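Local structure of foldase protein PrsA (Streptococcus pneumoniae, 5TVL) at residues A[3-6]-A[11-14]; A[29-34]-A[263-268]. The protein probably helps secreted proteins fold outside the cell after translocation, as a membrane-attached foldase of the peptidyl-prolyl cis-trans isomerase class. One frame throughout, in Å; residues are numbered along the deposited sequence.

Contact 1: A[3-6]-A[11-14]; sequences DLIS and VITE
Ile5 and Ile12 sit opposite one another in the ladder as an antiparallel hydrogen-bonded pair, side chains side by side on one face. Ile12 runs extended past CG1 (chi2 172°), which carries its CD1 to 3.8 Å from CB of Ile5; the chain of Ile5 bends at chi2 instead, and its end leads away from Ile12. Branched at CB, both suit an extended backbone. Between their backbones, Ile12 N donates a hydrogen bond to Ile5 O at 2.8 Å. Ile12 O in return accepts two: Leu4 N at 2.8 Å, nearly along the C=O axis, and Ile5 N at 3.3 Å, on a lone pair in the carbonyl plane. Two residues opposite one make a classic beta bulge, and the register slips by one between Asp3 and Ile5. The chain turns a corner at Leu4, within the bulge, and Leu4 CG lies 3.8 Å from both N and CA of Glu14. On the face of Ser6 and Val11, Val11 CG1 meets Ser6 CB at 3.7 Å. The carboxylate of Asp3 lies across Thr13 and Val11, OD1 3.6 Å from Thr13 CG2 and OD2 near Val11 CG1. Thr13, a good N-cap residue, ends the hairpin where helix 14-21 begins, its hydroxyl capping a backbone N there. Ile5 and Ser6 also pair with a strand of the second subunit, which extends the sheet, and Glu14 OE2 bonds His15 of that subunit.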
ATOM      1  N   ASP A   3      -5.716  16.720 -43.756  1.00 66.98           N
ATOM      2  CA  ASP A   3      -7.082  17.037 -43.337  1.00 61.62           C
ATOM      3  C   ASP A   3      -7.688  15.843 -42.603  1.00 56.64           C
ATOM      4  O   ASP A   3      -7.567  14.708 -43.066  1.00 55.29           O
ATOM      5  CB  ASP A   3      -7.947  17.395 -44.552  1.00 64.10           C
ATOM      6  CG  ASP A   3      -7.476  18.661 -45.269  1.00 69.93           C
ATOM      7  OD1 ASP A   3      -6.596  19.379 -44.740  1.00 68.19           O
ATOM      8  OD2 ASP A   3      -7.997  18.941 -46.371  1.00 74.87           O
ATOM      9  N   LEU A   4      -8.330  16.112 -41.464  1.00 52.34           N
ATOM     10  CA  LEU A   4      -8.955  15.079 -40.631  1.00 50.07           C
ATOM     11  C   LEU A   4     -10.458  14.943 -40.901  1.00 51.34           C
ATOM     12  O   LEU A   4     -10.984  13.827 -40.924  1.00 50.43           O
ATOM     13  CB  LEU A   4      -8.735  15.390 -39.146  1.00 50.15           C
ATOM     14  CG  LEU A   4      -7.314  15.722 -38.673  1.00 49.58           C
ATOM     15  CD1 LEU A   4      -7.300  15.870 -37.156  1.00 49.07           C
ATOM     16  CD2 LEU A   4      -6.316  14.664 -39.123  1.00 48.67           C
ATOM     17  N   ILE A   5     -11.145  16.077 -41.063  1.00 51.62           N
ATOM     18  CA  ILE A   5     -12.581  16.102 -41.365  1.00 55.04           C
ATOM     19  C   ILE A   5     -12.833  17.004 -42.574  1.00 58.85           C
ATOM     20  O   ILE A   5     -12.250  18.086 -42.680  1.00 59.61           O
ATOM     21  CB  ILE A   5     -13.408  16.625 -40.162  1.00 53.27           C
ATOM     22  CG1 ILE A   5     -13.199  15.749 -38.916  1.00 50.10           C
ATOM     23  CG2 ILE A   5     -14.894  16.721 -40.510  1.00 56.09           C
ATOM     24  CD1 ILE A   5     -13.751  14.339 -39.013  1.00 50.49           C
ATOM     25  N   SER A   6     -13.701  16.548 -43.476  1.00 61.95           N
ATOM     26  CA  SER A   6     -14.140  17.350 -44.614  1.00 68.36           C
ATOM     27  C   SER A   6     -15.661  17.463 -44.609  1.00 68.56           C
ATOM     28  O   SER A   6     -16.364  16.464 -44.443  1.00 63.35           O
ATOM     29  CB  SER A   6     -13.659  16.735 -45.929  1.00 72.39           C
ATOM     30  OG  SER A   6     -14.431  15.600 -46.280  1.00 78.79           O
ATOM     31  N   VAL A  11     -13.052  22.314 -44.175  1.00 78.45           N
ATOM     32  CA  VAL A  11     -12.302  21.174 -43.607  1.00 73.07           C
ATOM     33  C   VAL A  11     -11.714  21.500 -42.227  1.00 62.85           C
ATOM     34  O   VAL A  11     -11.515  22.669 -41.883  1.00 58.32           O
ATOM     35  CB  VAL A  11     -11.141  20.700 -44.529  1.00 74.86           C
ATOM     36  CG1 VAL A  11     -11.663  19.902 -45.719  1.00 75.86           C
ATOM     37  CG2 VAL A  11     -10.277  21.870 -44.997  1.00 74.45           C
ATOM     38  N   ILE A  12     -11.457  20.450 -41.443  1.00 56.86           N
ATOM     39  CA  ILE A  12     -10.680  20.542 -40.203  1.00 45.99           C
ATOM     40  C   ILE A  12      -9.327  19.908 -40.499  1.00 41.86           C
ATOM     41  O   ILE A  12      -9.257  18.725 -40.854  1.00 38.27           O
ATOM     42  CB  ILE A  12     -11.352  19.800 -39.019  1.00 45.75           C
ATOM     43  CG1 ILE A  12     -12.762  20.355 -38.763  1.00 46.67           C
ATOM     44  CG2 ILE A  12     -10.507  19.919 -37.748  1.00 42.55           C
ATOM     45  CD1 ILE A  12     -13.579  19.569 -37.755  1.00 46.41           C
ATOM     46  N   THR A  13      -8.262  20.697 -40.352  1.00 39.69           N
ATOM     47  CA  THR A  13      -6.898  20.217 -40.554  1.00 38.90           C
ATOM     48  C   THR A  13      -6.327  19.651 -39.255  1.00 40.07           C
ATOM     49  O   THR A  13      -6.834  19.920 -38.165  1.00 38.98           O
ATOM     50  CB  THR A  13      -5.959  21.333 -41.072  1.00 39.10           C
ATOM     51  OG1 THR A  13      -5.729  22.303 -40.043  1.00 37.89           O
ATOM     52  CG2 THR A  13      -6.549  22.020 -42.298  1.00 40.43           C
ATOM     53  N   GLU A  14      -5.258  18.873 -39.400  1.00 44.67           N
ATOM     54  CA  GLU A  14      -4.503  18.311 -38.272  1.00 44.10           C
ATOM     55  C   GLU A  14      -3.931  19.385 -37.334  1.00 43.67           C
ATOM     56  O   GLU A  14      -3.930  19.197 -36.113  1.00 45.89           O
ATOM     57  CB  GLU A  14      -3.368  17.429 -38.806  1.00 46.40           C
ATOM     58  CG  GLU A  14      -2.617  16.615 -37.763  1.00 46.43           C
ATOM     59  CD  GLU A  14      -1.361  15.983 -38.334  1.00 52.26           C
ATOM     60  OE1 GLU A  14      -1.463  15.242 -39.340  1.00 59.23           O
ATOM     61  OE2 GLU A  14      -0.266  16.228 -37.781  1.00 47.70           O
TER

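Contact 2: A[29-34]-A[263-268]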
ATOM      1  N   GLN A  29      -1.321  14.899 -20.872  1.00 36.02           N
ATOM      2  CA  GLN A  29      -0.729  13.707 -20.253  1.00 34.86           C
ATOM      3  C   GLN A  29      -0.032  12.807 -21.289  1.00 36.61           C
ATOM      4  O   GLN A  29       0.978  12.170 -20.982  1.00 37.59           O
ATOM      5  CB  GLN A  29      -1.807  12.912 -19.494  1.00 35.38           C
ATOM      6  CG  GLN A  29      -1.282  11.872 -18.506  1.00 37.98           C
ATOM      7  CD  GLN A  29      -0.547  12.473 -17.306  1.00 36.86           C
ATOM      8  OE1 GLN A  29      -0.939  13.517 -16.773  1.00 35.36           O
ATOM      9  NE2 GLN A  29       0.521  11.806 -16.870  1.00 34.35           N
ATOM     10  N   VAL A  30      -0.578  12.751 -22.504  1.00 34.48           N
ATOM     11  CA  VAL A  30       0.020  11.976 -23.597  1.00 33.05           C
ATOM     12  C   VAL A  30       1.385  12.531 -24.023  1.00 34.24           C
ATOM     13  O   VAL A  30       2.300  11.749 -24.286  1.00 37.56           O
ATOM     14  CB  VAL A  30      -0.946  11.855 -24.804  1.00 31.13           C
ATOM     15  CG1 VAL A  30      -0.246  11.318 -26.049  1.00 30.71           C
ATOM     16  CG2 VAL A  30      -2.116  10.952 -24.436  1.00 31.14           C
ATOM     17  N   LEU A  31       1.528  13.855 -24.096  1.00 34.20           N
ATOM     18  CA  LEU A  31       2.830  14.462 -24.409  1.00 36.24           C
ATOM     19  C   LEU A  31       3.828  14.239 -23.274  1.00 38.30           C
ATOM     20  O   LEU A  31       5.017  14.012 -23.525  1.00 38.15           O
ATOM     21  CB  LEU A  31       2.710  15.961 -24.683  1.00 38.13           C
ATOM     22  CG  LEU A  31       3.977  16.630 -25.244  1.00 42.82           C
ATOM     23  CD1 LEU A  31       4.217  16.224 -26.690  1.00 43.65           C
ATOM     24  CD2 LEU A  31       3.880  18.142 -25.127  1.00 49.59           C
ATOM     25  N   LEU A  32       3.338  14.325 -22.037  1.00 35.59           N
ATOM     26  CA  LEU A  32       4.148  14.048 -20.855  1.00 35.95           C
ATOM     27  C   LEU A  32       4.658  12.611 -20.865  1.00 33.84           C
ATOM     28  O   LEU A  32       5.823  12.368 -20.557  1.00 35.00           O
ATOM     29  CB  LEU A  32       3.339  14.302 -19.584  1.00 37.50           C
ATOM     30  CG  LEU A  32       4.052  14.120 -18.238  1.00 41.65           C
ATOM     31  CD1 LEU A  32       5.193  15.119 -18.108  1.00 43.83           C
ATOM     32  CD2 LEU A  32       3.062  14.262 -17.086  1.00 43.18           C
ATOM     33  N   ASN A  33       3.787  11.673 -21.226  1.00 30.47           N
ATOM     34  CA  ASN A  33       4.149  10.254 -21.283  1.00 30.47           C
ATOM     35  C   ASN A  33       5.061   9.900 -22.447  1.00 30.98           C
ATOM     36  O   ASN A  33       5.886   8.997 -22.323  1.00 31.10           O
ATOM     37  CB  ASN A  33       2.891   9.387 -21.322  1.00 29.54           C
ATOM     38  CG  ASN A  33       2.136   9.413 -20.014  1.00 29.26           C
ATOM     39  OD1 ASN A  33       2.521  10.106 -19.068  1.00 28.78           O
ATOM     40  ND2 ASN A  33       1.054   8.657 -19.950  1.00 31.19           N
ATOM     41  N   MET A  34       4.898  10.593 -23.572  1.00 31.21           N
ATOM     42  CA  MET A  34       5.835  10.486 -24.697  1.00 32.05           C
ATOM     43  C   MET A  34       7.218  11.022 -24.327  1.00 31.19           C
ATOM     44  O   MET A  34       8.227  10.481 -24.779  1.00 33.80           O
ATOM     45  CB  MET A  34       5.313  11.238 -25.931  1.00 32.42           C
ATOM     46  CG  MET A  34       4.165  10.553 -26.660  1.00 32.58           C
ATOM     47  SD  MET A  34       3.411  11.635 -27.895  1.00 32.61           S
ATOM     48  CE  MET A  34       4.689  11.650 -29.153  1.00 33.04           C
ATOM     49  N   GLN A 263       3.442  26.682 -25.060  1.00 71.18           N
ATOM     50  CA  GLN A 263       3.047  27.149 -23.721  1.00 74.29           C
ATOM     51  C   GLN A 263       1.906  26.341 -23.085  1.00 73.45           C
ATOM     52  O   GLN A 263       1.817  26.261 -21.857  1.00 71.34           O
ATOM     53  CB  GLN A 263       2.669  28.645 -23.785  1.00 80.92           C
ATOM     54  CG  GLN A 263       2.306  29.315 -22.459  1.00 83.61           C
ATOM     55  CD  GLN A 263       3.394  29.199 -21.402  1.00 88.04           C
ATOM     56  OE1 GLN A 263       4.587  29.200 -21.715  1.00 90.78           O
ATOM     57  NE2 GLN A 263       2.985  29.101 -20.138  1.00 90.21           N
ATOM     58  N   ALA A 264       1.045  25.747 -23.913  1.00 61.58           N
ATOM     59  CA  ALA A 264      -0.084  24.934 -23.438  1.00 58.77           C
ATOM     60  C   ALA A 264       0.317  23.784 -22.507  1.00 54.67           C
ATOM     61  O   ALA A 264      -0.432  23.451 -21.588  1.00 52.39           O
ATOM     62  CB  ALA A 264      -0.874  24.389 -24.622  1.00 60.63           C
ATOM     63  N   PHE A 265       1.489  23.193 -22.743  1.00 50.25           N
ATOM     64  CA  PHE A 265       1.970  22.060 -21.941  1.00 47.85           C
ATOM     65  C   PHE A 265       2.851  22.436 -20.741  1.00 49.98           C
ATOM     66  O   PHE A 265       3.228  21.556 -19.973  1.00 51.30           O
ATOM     67  CB  PHE A 265       2.715  21.068 -22.837  1.00 45.17           C
ATOM     68  CG  PHE A 265       1.903  20.589 -24.005  1.00 43.38           C
ATOM     69  CD1 PHE A 265       0.983  19.555 -23.857  1.00 41.60           C
ATOM     70  CD2 PHE A 265       2.047  21.179 -25.252  1.00 44.20           C
ATOM     71  CE1 PHE A 265       0.226  19.117 -24.937  1.00 42.01           C
ATOM     72  CE2 PHE A 265       1.293  20.746 -26.336  1.00 45.22           C
ATOM     73  CZ  PHE A 265       0.380  19.716 -26.179  1.00 43.18           C
ATOM     74  N   GLN A 266       3.154  23.726 -20.562  1.00 52.22           N
ATOM     75  CA  GLN A 266       4.108  24.188 -19.534  1.00 53.23           C
ATOM     76  C   GLN A 266       3.733  23.788 -18.100  1.00 50.97           C
ATOM     77  O   GLN A 266       4.613  23.438 -17.308  1.00 48.71           O
ATOM     78  CB  GLN A 266       4.283  25.716 -19.619  1.00 58.67           C
ATOM     79  CG  GLN A 266       5.406  26.303 -18.764  1.00 63.69           C
ATOM     80  CD  GLN A 266       6.786  25.811 -19.168  1.00 67.75           C
ATOM     81  OE1 GLN A 266       7.119  25.766 -20.352  1.00 71.69           O
ATOM     82  NE2 GLN A 266       7.599  25.446 -18.183  1.00 71.09           N
ATOM     83  N   ASN A 267       2.439  23.835 -17.779  1.00 52.26           N
ATOM     84  CA  ASN A 267       1.951  23.531 -16.423  1.00 53.32           C
ATOM     85  C   ASN A 267       2.051  22.050 -16.038  1.00 50.36           C
ATOM     86  O   ASN A 267       2.335  21.744 -14.876  1.00 49.87           O
ATOM     87  CB  ASN A 267       0.501  24.007 -16.232  1.00 56.06           C
ATOM     88  CG  ASN A 267       0.364  25.525 -16.247  1.00 60.17           C
ATOM     89  OD1 ASN A 267       1.354  26.260 -16.202  1.00 63.70           O
ATOM     90  ND2 ASN A 267      -0.877  26.001 -16.305  1.00 59.39           N
ATOM     91  N   ILE A 268       1.824  21.140 -16.991  1.00 47.15           N
ATOM     92  CA  ILE A 268       1.897  19.697 -16.699  1.00 45.62           C
ATOM     93  C   ILE A 268       3.340  19.212 -16.482  1.00 45.37           C
ATOM     94  O   ILE A 268       3.553  18.186 -15.838  1.00 46.59           O
ATOM     95  CB  ILE A 268       1.163  18.835 -17.768  1.00 43.78           C
ATOM     96  CG1 ILE A 268       0.652  17.529 -17.142  1.00 44.72           C
ATOM     97  CG2 ILE A 268       2.044  18.536 -18.979  1.00 42.78           C
ATOM     98  CD1 ILE A 268      -0.208  16.695 -18.068  1.00 44.27           C
TER
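With CG turned anti to the backbone N (chi1 -170°), Leu31 reaches out from helix 25-44 and sets CD2 over the ring of Phe265. Phe265, at the end of the 3-10 turn 263-265, has its CG anti to the carbonyl carbon, beside the backbone N (chi1 -55°), which presents the ring face to Leu31. CD2 stands 3.4 Å from the ring centroid and 14° off the normal, a CH-pi contact with the two side chains crossing at about a right angle. A leucine fits because its branched end supplies a methyl that can sit over the middle of a flat ring. Ile268, in the short C-terminal helix 266-270, brings its CD1 within 3.5 Å of Gln29 OE1, while its CG1 lies 4.1 Å from Leu32 CD2; the contact thus packs this C-terminal element on helix 25-44. Gln29 NE2 makes a weak bond to Asn33 OD1 on the same helix. Phe17 of the second subunit meets the Phe265 ring edge-to-face, so the aromatic group serves the interface as well. The chemistry is mainly apolar: the Gln29 amide oxygen rests on a methyl without hydrogen bonding to it, and apolar packing with the CH-pi contact holds the two segments together, with no polar bond between them.

From the N terminus, the chain first makes contact 1, a local closure in which strand 3-7 turns back on strand 10-13 with four residues between the segments. It then passes through helix 14-21 into helix 25-44, where contact 2 opens. That loop closes only after 228 intervening residues, including the sheet formed by strands 166-169, 120-127, 207-216 and 196-198, when 263-268 returns near the C-terminal end. The two contacts follow in series, neither nested nor crossed, their centres about 24 Å apart. Contact 2 thus joins the C-terminal region to a helix of the N-terminal region, and both contacts touch the second subunit, where Phe265 packs against Leu4 of the second subunit.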